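Local coordinates for hydrophilic protein, virA protein (Chromobacterium violaceum, PDB 3BO6) that probably acts as a phosphothreonine lyase effector of the SpvC family, removing phosphate from phosphothreonine irreversibly by elimination, at residues I111-M119 against A132-P140; T8-L19 against S145-H153. All coordinates share one frame; numbering follows the deposited sequence.

Contact 1: residues I111-M119 against A132-P140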
ATOM      1  N   ILE A 111       7.008  -3.676   0.355  1.00  4.63           N
ATOM      2  CA  ILE A 111       6.167  -3.141   1.415  1.00  5.08           C
ATOM      3  C   ILE A 111       6.469  -3.865   2.730  1.00  5.45           C
ATOM      4  O   ILE A 111       6.153  -5.048   2.892  1.00  7.40           O
ATOM      5  CB  ILE A 111       4.669  -3.266   1.058  1.00  6.27           C
ATOM      6  CG1 ILE A 111       4.365  -2.522  -0.261  1.00  6.36           C
ATOM      7  CG2 ILE A 111       3.779  -2.791   2.240  1.00  6.50           C
ATOM      8  CD1 ILE A 111       4.677  -1.010  -0.226  1.00  7.91           C
ATOM      9  N   ASP A 112       7.072  -3.147   3.673  1.00  5.34           N
ATOM     10  CA  ASP A 112       7.432  -3.708   4.980  1.00  7.07           C
ATOM     11  C   ASP A 112       6.255  -3.866   5.939  1.00  6.69           C
ATOM     12  O   ASP A 112       6.325  -4.666   6.864  1.00  7.45           O
ATOM     13  CB  ASP A 112       8.459  -2.819   5.678  1.00  7.50           C
ATOM     14  CG  ASP A 112       9.859  -2.954   5.111  1.00  8.28           C
ATOM     15  OD1 ASP A 112      10.216  -4.005   4.533  1.00  7.96           O
ATOM     16  OD2 ASP A 112      10.637  -1.994   5.306  1.00  9.16           O
ATOM     17  N   LYS A 113       5.192  -3.096   5.733  1.00  4.13           N
ATOM     18  CA  LYS A 113       4.107  -2.996   6.705  1.00  4.58           C
ATOM     19  C   LYS A 113       2.785  -2.747   6.010  1.00  5.83           C
ATOM     20  O   LYS A 113       2.703  -1.866   5.154  1.00  4.43           O
ATOM     21  CB  LYS A 113       4.403  -1.852   7.687  1.00 10.21           C
ATOM     22  CG  LYS A 113       3.468  -1.801   8.889  1.00 14.64           C
ATOM     23  CD  LYS A 113       3.826  -0.659   9.838  1.00 21.85           C
ATOM     24  CE  LYS A 113       3.088   0.616   9.463  1.00 31.96           C
ATOM     25  NZ  LYS A 113       2.809   1.475  10.657  1.00 40.10           N
ATOM     26  N   TRP A 114       1.752  -3.495   6.399  1.00  4.83           N
ATOM     27  CA  TRP A 114       0.410  -3.334   5.837  1.00  5.91           C
ATOM     28  C   TRP A 114      -0.629  -3.841   6.838  1.00  4.28           C
ATOM     29  O   TRP A 114      -0.266  -4.472   7.828  1.00  4.99           O
ATOM     30  CB  TRP A 114       0.299  -4.046   4.462  1.00  4.51           C
ATOM     31  CG  TRP A 114       0.712  -5.502   4.433  1.00  4.39           C
ATOM     32  CD1 TRP A 114       1.939  -5.994   4.107  1.00  5.03           C
ATOM     33  CD2 TRP A 114      -0.119  -6.640   4.725  1.00  7.31           C
ATOM     34  NE1 TRP A 114       1.929  -7.385   4.191  1.00  5.49           N
ATOM     35  CE2 TRP A 114       0.677  -7.793   4.565  1.00  4.87           C
ATOM     36  CE3 TRP A 114      -1.452  -6.789   5.109  1.00  7.70           C
ATOM     37  CZ2 TRP A 114       0.184  -9.080   4.786  1.00  7.27           C
ATOM     38  CZ3 TRP A 114      -1.943  -8.068   5.324  1.00 10.96           C
ATOM     39  CH2 TRP A 114      -1.128  -9.195   5.171  1.00  9.15           C
ATOM     40  N   LYS A 115      -1.900  -3.517   6.612  1.00  5.11           N
ATOM     41  CA  LYS A 115      -3.039  -4.019   7.443  1.00  5.68           C
ATOM     42  C   LYS A 115      -4.212  -4.215   6.509  1.00  6.10           C
ATOM     43  O   LYS A 115      -4.102  -3.829   5.384  1.00  6.94           O
ATOM     44  CB  LYS A 115      -3.341  -3.078   8.602  1.00  7.09           C
ATOM     45  CG  LYS A 115      -3.913  -1.740   8.220  1.00  6.87           C
ATOM     46  CD  LYS A 115      -3.932  -0.868   9.474  1.00 13.31           C
ATOM     47  CE  LYS A 115      -4.713   0.396   9.268  1.00 19.91           C
ATOM     48  NZ  LYS A 115      -4.613   1.219  10.525  1.00 19.47           N
ATOM     49  N   VAL A 116      -5.099  -5.098   6.987  0.70  3.92           N
ATOM     50  CA  VAL A 116      -6.359  -5.434   6.354  0.70  5.16           C
ATOM     51  C   VAL A 116      -7.481  -5.307   7.382  0.70  6.41           C
ATOM     52  O   VAL A 116      -7.306  -5.648   8.551  0.70  4.50           O
ATOM     53  CB  VAL A 116      -6.326  -6.859   5.715  0.70  5.59           C
ATOM     54  CG1 VAL A 116      -6.151  -7.943   6.774  0.70  4.79           C
ATOM     55  CG2 VAL A 116      -7.559  -7.107   4.884  0.70  7.08           C
ATOM     56  N   THR A 117      -8.636  -4.820   6.956  1.00  4.93           N
ATOM     57  CA  THR A 117      -9.689  -4.584   7.911  1.00  5.63           C
ATOM     58  C   THR A 117     -10.231  -5.943   8.332  1.00  5.34           C
ATOM     59  O   THR A 117     -10.329  -6.877   7.517  1.00  6.80           O
ATOM     60  CB  THR A 117     -10.820  -3.893   7.127  1.00  4.94           C
ATOM     61  OG1 THR A 117     -10.330  -2.657   6.596  1.00  5.53           O
ATOM     62  CG2 THR A 117     -12.065  -3.627   8.008  1.00  5.62           C
ATOM     63  N   ASP A 118     -10.592  -6.044   9.606  1.00  6.03           N
ATOM     64  CA  ASP A 118     -11.308  -7.204  10.122  1.00  9.02           C
ATOM     65  C   ASP A 118     -12.791  -7.003   9.853  1.00  7.00           C
ATOM     66  O   ASP A 118     -13.465  -6.197  10.525  1.00  7.21           O
ATOM     67  CB  ASP A 118     -11.058  -7.347  11.625  1.00  7.95           C
ATOM     68  CG  ASP A 118     -11.734  -8.585  12.216  1.00 10.74           C
ATOM     69  OD1 ASP A 118     -12.617  -9.158  11.545  1.00 12.30           O
ATOM     70  OD2 ASP A 118     -11.368  -8.959  13.341  1.00 16.29           O
ATOM     71  N   MET A 119     -13.323  -7.754   8.903  1.00  7.56           N
ATOM     72  CA  MET A 119     -14.680  -7.523   8.428  1.00  9.06           C
ATOM     73  C   MET A 119     -15.746  -7.966   9.432  1.00 10.55           C
ATOM     74  O   MET A 119     -16.915  -7.615   9.291  1.00 12.30           O
ATOM     75  CB  MET A 119     -14.892  -8.216   7.077  1.00  7.78           C
ATOM     76  CG  MET A 119     -13.981  -7.664   5.962  1.00 10.13           C
ATOM     77  SD  MET A 119     -14.027  -5.862   5.732  1.00  9.02           S
ATOM     78  CE  MET A 119     -15.649  -5.648   5.037  1.00 10.81           C
ATOM     79  N   ALA A 132     -11.064   0.288   0.497  1.00  5.03           N
ATOM     80  CA  ALA A 132      -9.863   0.527   1.287  1.00  3.92           C
ATOM     81  C   ALA A 132      -9.694  -0.482   2.420  1.00  4.30           C
ATOM     82  O   ALA A 132      -9.341  -0.115   3.546  1.00  5.52           O
ATOM     83  CB  ALA A 132      -9.865   1.955   1.848  1.00  6.17           C
ATOM     84  N   GLN A 133      -9.946  -1.754   2.113  1.00  5.64           N
ATOM     85  CA  GLN A 133      -9.833  -2.807   3.118  1.00  6.09           C
ATOM     86  C   GLN A 133      -8.391  -3.252   3.334  1.00  4.67           C
ATOM     87  O   GLN A 133      -8.094  -3.965   4.300  1.00  6.41           O
ATOM     88  CB  GLN A 133     -10.719  -4.000   2.769  1.00  5.15           C
ATOM     89  CG  GLN A 133     -12.180  -3.616   2.591  1.00  6.49           C
ATOM     90  CD  GLN A 133     -12.586  -3.458   1.141  1.00  6.00           C
ATOM     91  OE1 GLN A 133     -11.743  -3.298   0.252  1.00  6.04           O
ATOM     92  NE2 GLN A 133     -13.890  -3.483   0.884  1.00  7.30           N
ATOM     93  N   PHE A 134      -7.490  -2.861   2.438  1.00  5.18           N
ATOM     94  CA  PHE A 134      -6.060  -3.064   2.660  1.00  3.52           C
ATOM     95  C   PHE A 134      -5.376  -1.713   2.669  1.00  4.18           C
ATOM     96  O   PHE A 134      -5.686  -0.859   1.833  1.00  5.71           O
ATOM     97  CB  PHE A 134      -5.415  -3.907   1.543  1.00  5.66           C
ATOM     98  CG  PHE A 134      -6.003  -5.292   1.386  1.00  4.25           C
ATOM     99  CD1 PHE A 134      -5.298  -6.412   1.799  1.00  6.91           C
ATOM    100  CD2 PHE A 134      -7.242  -5.459   0.795  1.00  7.63           C
ATOM    101  CE1 PHE A 134      -5.849  -7.694   1.646  1.00  8.12           C
ATOM    102  CE2 PHE A 134      -7.794  -6.724   0.652  1.00  7.96           C
ATOM    103  CZ  PHE A 134      -7.093  -7.828   1.067  1.00  8.05           C
ATOM    104  N   THR A 135      -4.457  -1.515   3.604  1.00  5.05           N
ATOM    105  CA  THR A 135      -3.630  -0.313   3.651  1.00  4.73           C
ATOM    106  C   THR A 135      -2.167  -0.732   3.592  1.00  5.05           C
ATOM    107  O   THR A 135      -1.735  -1.566   4.376  1.00  5.29           O
ATOM    108  CB  THR A 135      -3.907   0.459   4.943  1.00  6.57           C
ATOM    109  OG1 THR A 135      -5.294   0.831   4.987  1.00  7.70           O
ATOM    110  CG2 THR A 135      -3.035   1.713   5.008  1.00  8.87           C
ATOM    111  N   LEU A 136      -1.424  -0.178   2.638  1.00  4.52           N
ATOM    112  CA  LEU A 136      -0.008  -0.483   2.445  0.50  4.81           C
ATOM    113  C   LEU A 136       0.814   0.751   2.769  1.00  5.11           C
ATOM    114  O   LEU A 136       0.574   1.819   2.192  1.00  5.94           O
ATOM    115  CB  LEU A 136       0.272  -0.860   0.980  0.50  3.72           C
ATOM    116  CG  LEU A 136      -0.657  -1.843   0.272  0.50  6.71           C
ATOM    117  CD1 LEU A 136      -0.244  -2.002  -1.186  0.50  7.10           C
ATOM    118  CD2 LEU A 136      -0.618  -3.184   0.969  0.50  9.65           C
ATOM    119  N   TYR A 137       1.791   0.613   3.659  1.00  4.12           N
ATOM    120  CA  TYR A 137       2.645   1.727   4.056  1.00  5.25           C
ATOM    121  C   TYR A 137       3.959   1.691   3.301  1.00  6.01           C
ATOM    122  O   TYR A 137       4.715   0.720   3.404  1.00  8.61           O
ATOM    123  CB  TYR A 137       2.896   1.682   5.564  1.00  5.33           C
ATOM    124  CG  TYR A 137       1.621   1.758   6.366  1.00  5.95           C
ATOM    125  CD1 TYR A 137       1.072   2.974   6.726  1.00  8.01           C
ATOM    126  CD2 TYR A 137       0.950   0.611   6.726  1.00  8.03           C
ATOM    127  CE1 TYR A 137      -0.111   3.030   7.478  1.00  8.62           C
ATOM    128  CE2 TYR A 137      -0.212   0.653   7.454  1.00 11.08           C
ATOM    129  CZ  TYR A 137      -0.749   1.848   7.820  1.00 10.77           C
ATOM    130  OH  TYR A 137      -1.916   1.806   8.553  1.00 14.39           O
ATOM    131  N   VAL A 138       4.228   2.740   2.524  1.00  5.58           N
ATOM    132  CA  VAL A 138       5.442   2.823   1.732  1.00  6.72           C
ATOM    133  C   VAL A 138       6.471   3.583   2.560  1.00  5.63           C
ATOM    134  O   VAL A 138       6.131   4.562   3.231  1.00  8.10           O
ATOM    135  CB  VAL A 138       5.191   3.574   0.417  1.00  6.25           C
ATOM    136  CG1 VAL A 138       6.444   3.500  -0.455  1.00 11.09           C
ATOM    137  CG2 VAL A 138       3.993   2.980  -0.310  1.00  8.58           C
ATOM    138  N   LYS A 139       7.713   3.117   2.537  1.00  7.35           N
ATOM    139  CA  LYS A 139       8.812   3.822   3.209  1.00  9.95           C
ATOM    140  C   LYS A 139       9.954   3.995   2.222  1.00  7.86           C
ATOM    141  O   LYS A 139      10.218   3.098   1.436  1.00  8.56           O
ATOM    142  CB  LYS A 139       9.328   2.995   4.388  1.00 11.20           C
ATOM    143  CG  LYS A 139       8.307   2.719   5.484  1.00 11.92           C
ATOM    144  CD  LYS A 139       8.673   1.443   6.240  1.00 15.24           C
ATOM    145  CE  LYS A 139      10.090   1.479   6.811  1.00 16.60           C
ATOM    146  NZ  LYS A 139      10.494   0.152   7.396  1.00 19.98           N
ATOM    147  N   PRO A 140      10.641   5.150   2.269  1.00  7.96           N
ATOM    148  CA  PRO A 140      11.873   5.257   1.481  1.00  7.96           C
ATOM    149  C   PRO A 140      12.844   4.160   1.916  1.00  7.83           C
ATOM    150  O   PRO A 140      12.887   3.803   3.098  1.00  9.35           O
ATOM    151  CB  PRO A 140      12.452   6.632   1.852  1.00 10.36           C
ATOM    152  CG  PRO A 140      11.507   7.260   2.771  1.00 12.77           C
ATOM    153  CD  PRO A 140      10.390   6.321   3.119  1.00 11.33           C
TER
HETATM  154  O   HOH W   1       7.229  -0.342   3.501  1.00 10.55           O
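Lys113 lies over one face of the Tyr137 ring and Lys115 passes its phenol end. The chain of Lys113 runs out straight to CD, then bends at chi3 (90°), which lays CE 3.5 Å from Tyr137 CD2. Its NZ stands above the ring centre in a cation-pi contact, 4.3 Å from the centroid and only 3° off the normal. Lys115, extended beyond CG, sets CE at the ring edge, 3.2 Å from Tyr137 OH. These side chains share one face of an antiparallel strand pair, 113-117 with 134-137, adjacent central strands of a seven-stranded sheet. Backbone N-H bonds run both ways between Lys115 and Thr135, and Thr117 N donates to Gln133 O. On the other face, Val116 sets CG2 on the Phe134 ring, 3.8 Å from its centroid, while Leu136 CD2 packs against Trp114 CB at 3.7 Å; Phe97 and Leu104 of helix 93-104 pack against Trp114 and Leu136, respectively. Where strand 134-137 ends and strand 113-117 begins, a water accepts from Asp112 N and donates to Tyr137 O; Ile111 CD1 meets Val138 CG2 at 4.0 Å. Lys139 NZ reaches Asp112 OD2 in a 3.0 Å salt bridge, on the anti side, while Asp112 OD1 pairs with Arg70.

Contact 2: residues T8-L19 against S145-H153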
ATOM      1  N   THR A   8      12.195  13.785   2.454  1.00  9.85           N
ATOM      2  CA  THR A   8      11.944  12.770   1.439  1.00  8.70           C
ATOM      3  C   THR A   8      11.323  13.389   0.186  1.00  7.05           C
ATOM      4  O   THR A   8      11.758  13.128  -0.943  1.00  7.88           O
ATOM      5  CB  THR A   8      11.030  11.684   1.983  1.00  8.55           C
ATOM      6  OG1 THR A   8      11.636  11.086   3.137  1.00  9.61           O
ATOM      7  CG2 THR A   8      10.779  10.620   0.916  1.00  7.35           C
ATOM      8  N   ASN A   9      10.302  14.211   0.392  1.00  7.94           N
ATOM      9  CA  ASN A   9       9.612  14.853  -0.718  1.00  6.92           C
ATOM     10  C   ASN A   9      10.497  15.904  -1.421  1.00  6.71           C
ATOM     11  O   ASN A   9      10.492  16.009  -2.645  1.00  8.48           O
ATOM     12  CB  ASN A   9       8.295  15.456  -0.230  1.00  7.32           C
ATOM     13  CG  ASN A   9       7.407  15.901  -1.370  1.00  9.04           C
ATOM     14  OD1 ASN A   9       7.211  15.168  -2.336  1.00  8.52           O
ATOM     15  ND2 ASN A   9       6.846  17.097  -1.253  1.00 14.09           N
ATOM     16  N   GLU A  10      11.252  16.684  -0.645  1.00  6.81           N
ATOM     17  CA  GLU A  10      12.145  17.666  -1.264  1.00  9.63           C
ATOM     18  C   GLU A  10      13.190  17.008  -2.173  1.00  9.55           C
ATOM     19  O   GLU A  10      13.542  17.542  -3.231  1.00  9.85           O
ATOM     20  CB  GLU A  10      12.804  18.537  -0.192  1.00 11.73           C
ATOM     21  CG  GLU A  10      11.821  19.436   0.551  1.00 12.05           C
ATOM     22  CD  GLU A  10      10.992  20.276  -0.400  1.00 11.87           C
ATOM     23  OE1 GLU A  10      11.587  21.096  -1.134  1.00 18.60           O
ATOM     24  OE2 GLU A  10       9.754  20.127  -0.415  1.00 15.96           O
ATOM     25  N   ASP A  11      13.682  15.840  -1.761  1.00  9.51           N
ATOM     26  CA  ASP A  11      14.618  15.081  -2.584  1.00  8.50           C
ATOM     27  C   ASP A  11      13.952  14.585  -3.875  1.00  7.67           C
ATOM     28  O   ASP A  11      14.551  14.619  -4.945  1.00  9.70           O
ATOM     29  CB  ASP A  11      15.218  13.912  -1.792  1.00  8.50           C
ATOM     30  CG  ASP A  11      16.036  12.998  -2.656  1.00 13.45           C
ATOM     31  OD1 ASP A  11      17.146  13.402  -3.050  1.00 15.26           O
ATOM     32  OD2 ASP A  11      15.567  11.882  -2.963  1.00 12.36           O
ATOM     33  N   LEU A  12      12.701  14.134  -3.780  1.00  6.70           N
ATOM     34  CA  LEU A  12      11.964  13.741  -4.981  1.00  8.01           C
ATOM     35  C   LEU A  12      11.811  14.908  -5.962  1.00  9.20           C
ATOM     36  O   LEU A  12      11.877  14.707  -7.166  1.00 10.72           O
ATOM     37  CB  LEU A  12      10.581  13.179  -4.640  1.00  7.29           C
ATOM     38  CG  LEU A  12      10.514  11.829  -3.940  1.00  7.16           C
ATOM     39  CD1 LEU A  12       9.036  11.473  -3.727  1.00  7.78           C
ATOM     40  CD2 LEU A  12      11.245  10.738  -4.742  1.00  7.16           C
ATOM     41  N   LYS A  13      11.569  16.112  -5.444  1.00  8.43           N
ATOM     42  CA  LYS A  13      11.447  17.296  -6.305  1.00  9.89           C
ATOM     43  C   LYS A  13      12.767  17.608  -6.995  1.00 14.12           C
ATOM     44  O   LYS A  13      12.821  17.804  -8.213  1.00 12.74           O
ATOM     45  CB  LYS A  13      10.976  18.508  -5.500  1.00 11.11           C
ATOM     46  CG  LYS A  13       9.505  18.474  -5.120  1.00 11.40           C
ATOM     47  CD  LYS A  13       9.188  19.655  -4.199  1.00 18.82           C
ATOM     48  CE  LYS A  13       7.873  19.491  -3.475  1.00 22.57           C
ATOM     49  NZ  LYS A  13       7.680  20.635  -2.523  1.00 24.81           N
ATOM     50  N   THR A  14      13.840  17.634  -6.214  1.00  9.58           N
ATOM     51  CA  THR A  14      15.153  17.961  -6.751  1.00 12.25           C
ATOM     52  C   THR A  14      15.546  16.985  -7.847  1.00 10.62           C
ATOM     53  O   THR A  14      16.156  17.364  -8.845  1.00 14.05           O
ATOM     54  CB  THR A  14      16.215  17.923  -5.640  1.00 13.41           C
ATOM     55  OG1 THR A  14      15.901  18.905  -4.651  1.00 15.83           O
ATOM     56  CG2 THR A  14      17.608  18.194  -6.206  1.00 16.10           C
ATOM     57  N   ASN A  15      15.185  15.721  -7.667  1.00 10.66           N
ATOM     58  CA  ASN A  15      15.670  14.670  -8.552  1.00  9.04           C
ATOM     59  C   ASN A  15      14.596  14.065  -9.445  1.00  8.78           C
ATOM     60  O   ASN A  15      14.812  13.020 -10.053  1.00 11.17           O
ATOM     61  CB  ASN A  15      16.378  13.585  -7.732  1.00 10.17           C
ATOM     62  CG  ASN A  15      17.638  14.111  -7.069  1.00 15.18           C
ATOM     63  OD1 ASN A  15      18.611  14.421  -7.746  1.00 18.30           O
ATOM     64  ND2 ASN A  15      17.619  14.230  -5.745  1.00 18.96           N
ATOM     65  N   PHE A  16      13.457  14.750  -9.536  1.00  9.40           N
ATOM     66  CA  PHE A  16      12.287  14.243 -10.256  1.00  8.42           C
ATOM     67  C   PHE A  16      12.605  13.767 -11.672  1.00  9.23           C
ATOM     68  O   PHE A  16      12.326  12.614 -12.029  1.00  8.30           O
ATOM     69  CB  PHE A  16      11.205  15.328 -10.280  1.00  8.22           C
ATOM     70  CG  PHE A  16       9.876  14.864 -10.822  1.00  7.18           C
ATOM     71  CD1 PHE A  16       9.104  13.962 -10.109  1.00 11.56           C
ATOM     72  CD2 PHE A  16       9.373  15.377 -12.007  1.00 11.26           C
ATOM     73  CE1 PHE A  16       7.879  13.563 -10.574  1.00  8.95           C
ATOM     74  CE2 PHE A  16       8.134  14.974 -12.487  1.00  8.44           C
ATOM     75  CZ  PHE A  16       7.389  14.052 -11.759  1.00  9.73           C
ATOM     76  N   HIS A  17      13.192  14.646 -12.483  1.00  9.13           N
ATOM     77  CA  HIS A  17      13.526  14.294 -13.851  1.00 10.73           C
ATOM     78  C   HIS A  17      14.391  13.034 -13.955  1.00  8.98           C
ATOM     79  O   HIS A  17      14.082  12.118 -14.722  1.00  9.45           O
ATOM     80  CB  HIS A  17      14.225  15.457 -14.551  1.00 12.27           C
ATOM     81  CG  HIS A  17      14.452  15.204 -16.004  1.00 10.32           C
ATOM     82  ND1 HIS A  17      15.674  14.833 -16.523  1.00 18.73           N
ATOM     83  CD2 HIS A  17      13.583  15.197 -17.042  1.00  7.00           C
ATOM     84  CE1 HIS A  17      15.556  14.646 -17.825  1.00 16.55           C
ATOM     85  NE2 HIS A  17      14.297  14.863 -18.166  1.00 14.94           N
ATOM     86  N   SER A  18      15.465  12.993 -13.177  1.00  9.18           N
ATOM     87  CA  SER A  18      16.360  11.835 -13.192  1.00  9.73           C
ATOM     88  C   SER A  18      15.664  10.554 -12.745  1.00  8.69           C
ATOM     89  O   SER A  18      15.842   9.485 -13.347  1.00 10.63           O
ATOM     90  CB  SER A  18      17.573  12.089 -12.305  1.00 13.99           C
ATOM     91  OG  SER A  18      18.404  10.944 -12.278  1.00 18.18           O
ATOM     92  N   LEU A  19      14.872  10.660 -11.682  1.00  7.94           N
ATOM     93  CA  LEU A  19      14.194   9.497 -11.126  1.00  8.01           C
ATOM     94  C   LEU A  19      13.245   8.840 -12.115  1.00  6.79           C
ATOM     95  O   LEU A  19      13.362   7.637 -12.371  1.00  8.23           O
ATOM     96  CB  LEU A  19      13.492   9.852  -9.811  1.00  8.65           C
ATOM     97  CG  LEU A  19      14.423  10.078  -8.615  1.00  9.83           C
ATOM     98  CD1 LEU A  19      13.672  10.714  -7.441  1.00 11.68           C
ATOM     99  CD2 LEU A  19      15.091   8.777  -8.182  1.00 10.28           C
ATOM    100  N   SER A 145      16.378   8.314   4.289  1.00  7.78           N
ATOM    101  CA  SER A 145      14.958   8.525   4.027  1.00  8.43           C
ATOM    102  C   SER A 145      14.706   9.072   2.626  1.00  7.26           C
ATOM    103  O   SER A 145      13.692   9.713   2.370  1.00 11.19           O
ATOM    104  CB  SER A 145      14.287   9.398   5.105  1.00  9.15           C
ATOM    105  OG  SER A 145      14.260   8.757   6.374  1.00  9.52           O
ATOM    106  N   GLN A 146      15.622   8.793   1.709  1.00  7.38           N
ATOM    107  CA  GLN A 146      15.391   9.131   0.317  1.00  7.37           C
ATOM    108  C   GLN A 146      14.970   7.876  -0.441  1.00  8.48           C
ATOM    109  O   GLN A 146      15.471   6.779  -0.169  1.00 10.82           O
ATOM    110  CB  GLN A 146      16.643   9.730  -0.312  1.00  9.04           C
ATOM    111  CG  GLN A 146      17.051  11.025   0.377  1.00  9.22           C
ATOM    112  CD  GLN A 146      18.279  11.640  -0.231  1.00 13.90           C
ATOM    113  OE1 GLN A 146      18.982  11.002  -1.007  1.00 14.30           O
ATOM    114  NE2 GLN A 146      18.553  12.894   0.124  1.00 17.03           N
ATOM    115  N   TYR A 147      14.059   8.041  -1.394  1.00  6.41           N
ATOM    116  CA  TYR A 147      13.692   6.950  -2.290  1.00  5.55           C
ATOM    117  C   TYR A 147      14.742   6.781  -3.391  1.00  7.41           C
ATOM    118  O   TYR A 147      15.104   7.738  -4.063  1.00  9.62           O
ATOM    119  CB  TYR A 147      12.361   7.266  -2.983  1.00  6.34           C
ATOM    120  CG  TYR A 147      11.118   7.177  -2.127  1.00  5.66           C
ATOM    121  CD1 TYR A 147      10.579   5.951  -1.775  1.00  8.46           C
ATOM    122  CD2 TYR A 147      10.446   8.324  -1.713  1.00  6.85           C
ATOM    123  CE1 TYR A 147       9.429   5.866  -1.008  1.00  9.82           C
ATOM    124  CE2 TYR A 147       9.304   8.246  -0.940  1.00  8.11           C
ATOM    125  CZ  TYR A 147       8.797   7.014  -0.596  1.00  7.57           C
ATOM    126  OH  TYR A 147       7.636   6.991   0.161  1.00  9.80           O
ATOM    127  N   SER A 148      15.197   5.553  -3.616  1.00  7.34           N
ATOM    128  CA  SER A 148      16.027   5.282  -4.786  1.00  6.55           C
ATOM    129  C   SER A 148      15.157   5.004  -6.014  1.00  6.13           C
ATOM    130  O   SER A 148      14.000   4.596  -5.877  1.00  6.64           O
ATOM    131  CB  SER A 148      16.947   4.080  -4.528  1.00  9.72           C
ATOM    132  OG  SER A 148      16.214   2.867  -4.477  1.00  8.93           O
ATOM    133  N   ALA A 149      15.707   5.207  -7.211  1.00  5.86           N
ATOM    134  CA  ALA A 149      14.976   4.869  -8.434  1.00  5.75           C
ATOM    135  C   ALA A 149      14.573   3.397  -8.471  1.00  7.87           C
ATOM    136  O   ALA A 149      13.448   3.065  -8.863  1.00  6.89           O
ATOM    137  CB  ALA A 149      15.774   5.236  -9.667  1.00  9.01           C
ATOM    138  N   SER A 150      15.466   2.514  -8.037  1.00  7.61           N
ATOM    139  CA  SER A 150      15.176   1.081  -8.010  0.50  8.04           C
ATOM    140  C   SER A 150      13.973   0.778  -7.120  1.00  6.23           C
ATOM    141  O   SER A 150      13.082   0.012  -7.487  1.00  6.80           O
ATOM    142  CB  SER A 150      16.392   0.286  -7.518  0.50 12.70           C
ATOM    143  OG  SER A 150      17.396   0.209  -8.515  0.50 14.25           O
ATOM    144  N   SER A 151      13.949   1.369  -5.933  1.00  7.33           N
ATOM    145  CA  SER A 151      12.847   1.108  -5.002  1.00  8.46           C
ATOM    146  C   SER A 151      11.512   1.682  -5.520  1.00  4.28           C
ATOM    147  O   SER A 151      10.461   1.046  -5.411  1.00  5.19           O
ATOM    148  CB  SER A 151      13.168   1.660  -3.614  1.00  8.80           C
ATOM    149  OG  SER A 151      12.230   1.184  -2.658  1.00 13.31           O
ATOM    150  N   LEU A 152      11.548   2.889  -6.069  1.00  5.15           N
ATOM    151  CA  LEU A 152      10.370   3.458  -6.707  1.00  4.90           C
ATOM    152  C   LEU A 152       9.845   2.529  -7.817  1.00  5.83           C
ATOM    153  O   LEU A 152       8.641   2.249  -7.876  1.00  4.19           O
ATOM    154  CB  LEU A 152      10.686   4.852  -7.264  1.00  5.09           C
ATOM    155  CG  LEU A 152      10.934   5.898  -6.169  1.00  3.86           C
ATOM    156  CD1 LEU A 152      11.692   7.093  -6.735  1.00  6.89           C
ATOM    157  CD2 LEU A 152       9.619   6.323  -5.503  1.00  6.65           C
ATOM    158  N   HIS A 153      10.742   2.052  -8.682  1.00  5.03           N
ATOM    159  CA  HIS A 153      10.340   1.154  -9.764  1.00  3.27           C
ATOM    160  C   HIS A 153       9.706  -0.131  -9.204  1.00  4.73           C
ATOM    161  O   HIS A 153       8.663  -0.581  -9.680  1.00  4.96           O
ATOM    162  CB  HIS A 153      11.559   0.820 -10.640  1.00  5.99           C
ATOM    163  CG  HIS A 153      11.279  -0.189 -11.705  1.00  4.94           C
ATOM    164  ND1 HIS A 153      10.462   0.067 -12.793  1.00  8.22           N
ATOM    165  CD2 HIS A 153      11.724  -1.457 -11.865  1.00  8.16           C
ATOM    166  CE1 HIS A 153      10.418  -1.003 -13.563  1.00  8.37           C
ATOM    167  NE2 HIS A 153      11.169  -1.947 -13.020  1.00  9.29           N
TER
HETATM  168  O   HOH W   2      13.308  10.825  -1.795  1.00  7.74           O
HETATM  169  O   HOH W   3      16.441  10.007  -4.684  1.00 14.20           O
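Asp11 OD2 accepts from a water that also donates to Thr8 O and receives Tyr147 N, 2.9 Å from the water oxygen, so one molecule ties the carboxylate and a helix carbonyl to the opposite backbone. A second water lies within hydrogen-bonding distance of both Asp11 OD2 and Tyr147 O. The carboxylate reaches this place because CG stands opposite the backbone N (chi1 172°), and there it lies flat against the amide of Gln146. The two planes are 8° apart and stacked, with Asp11 CG 3.6 Å from Gln146 CD. Nearby, Thr8 OG1 donates to Ser145 O, a short bond of 2.6 Å in the carbonyl plane. The methyl of the same threonine, CG2, comes obliquely to the Tyr147 ring, 3.4 Å from CE2, and Leu12 CD2 meets that ring at CD2, 4.0 Å away. Leu12 and Leu19, one from each of two consecutive helices, converge on Leu152 CD1; Leu19 CD2 also rests on Ala149 CB at 3.9 Å. The loop 145-148 lies along helix 7-14 as it leads into helix 149-168. Ser148 N-caps that helix, its OG accepting from Ser151 N and also bonded to Asp141. Tyr147 OH hydrogen-bonds to Asp82. The carboxylate, stacked on a neutral amide, joins the backbone through water while leucines pack beside it: apart from the Thr8 bond, the polar joining is carried by water.

In the fold
From the N terminus, helix 7-14 and the start of helix 16-24 come first and meet residues 145-153 only much later, so contact 2 closes a long loop of 125 residues that holds most of the sheet and helix 93-104. Contact 1 lies within that loop and closes a shorter one, the 12 residues between 119 and 132, which contain neither helix nor strand. The contacts nest without crossing. Contact 1 joins neighbouring central strands; contact 2 fastens the N-terminal helices to the start of helix 149-168. Their centres are 22 Å apart, yet they touch: Pro140, just past strand 134-137, packs on Ser145, Gln146 and Tyr147, and Val138 CG1 lies 3.7 Å from Tyr147 OH.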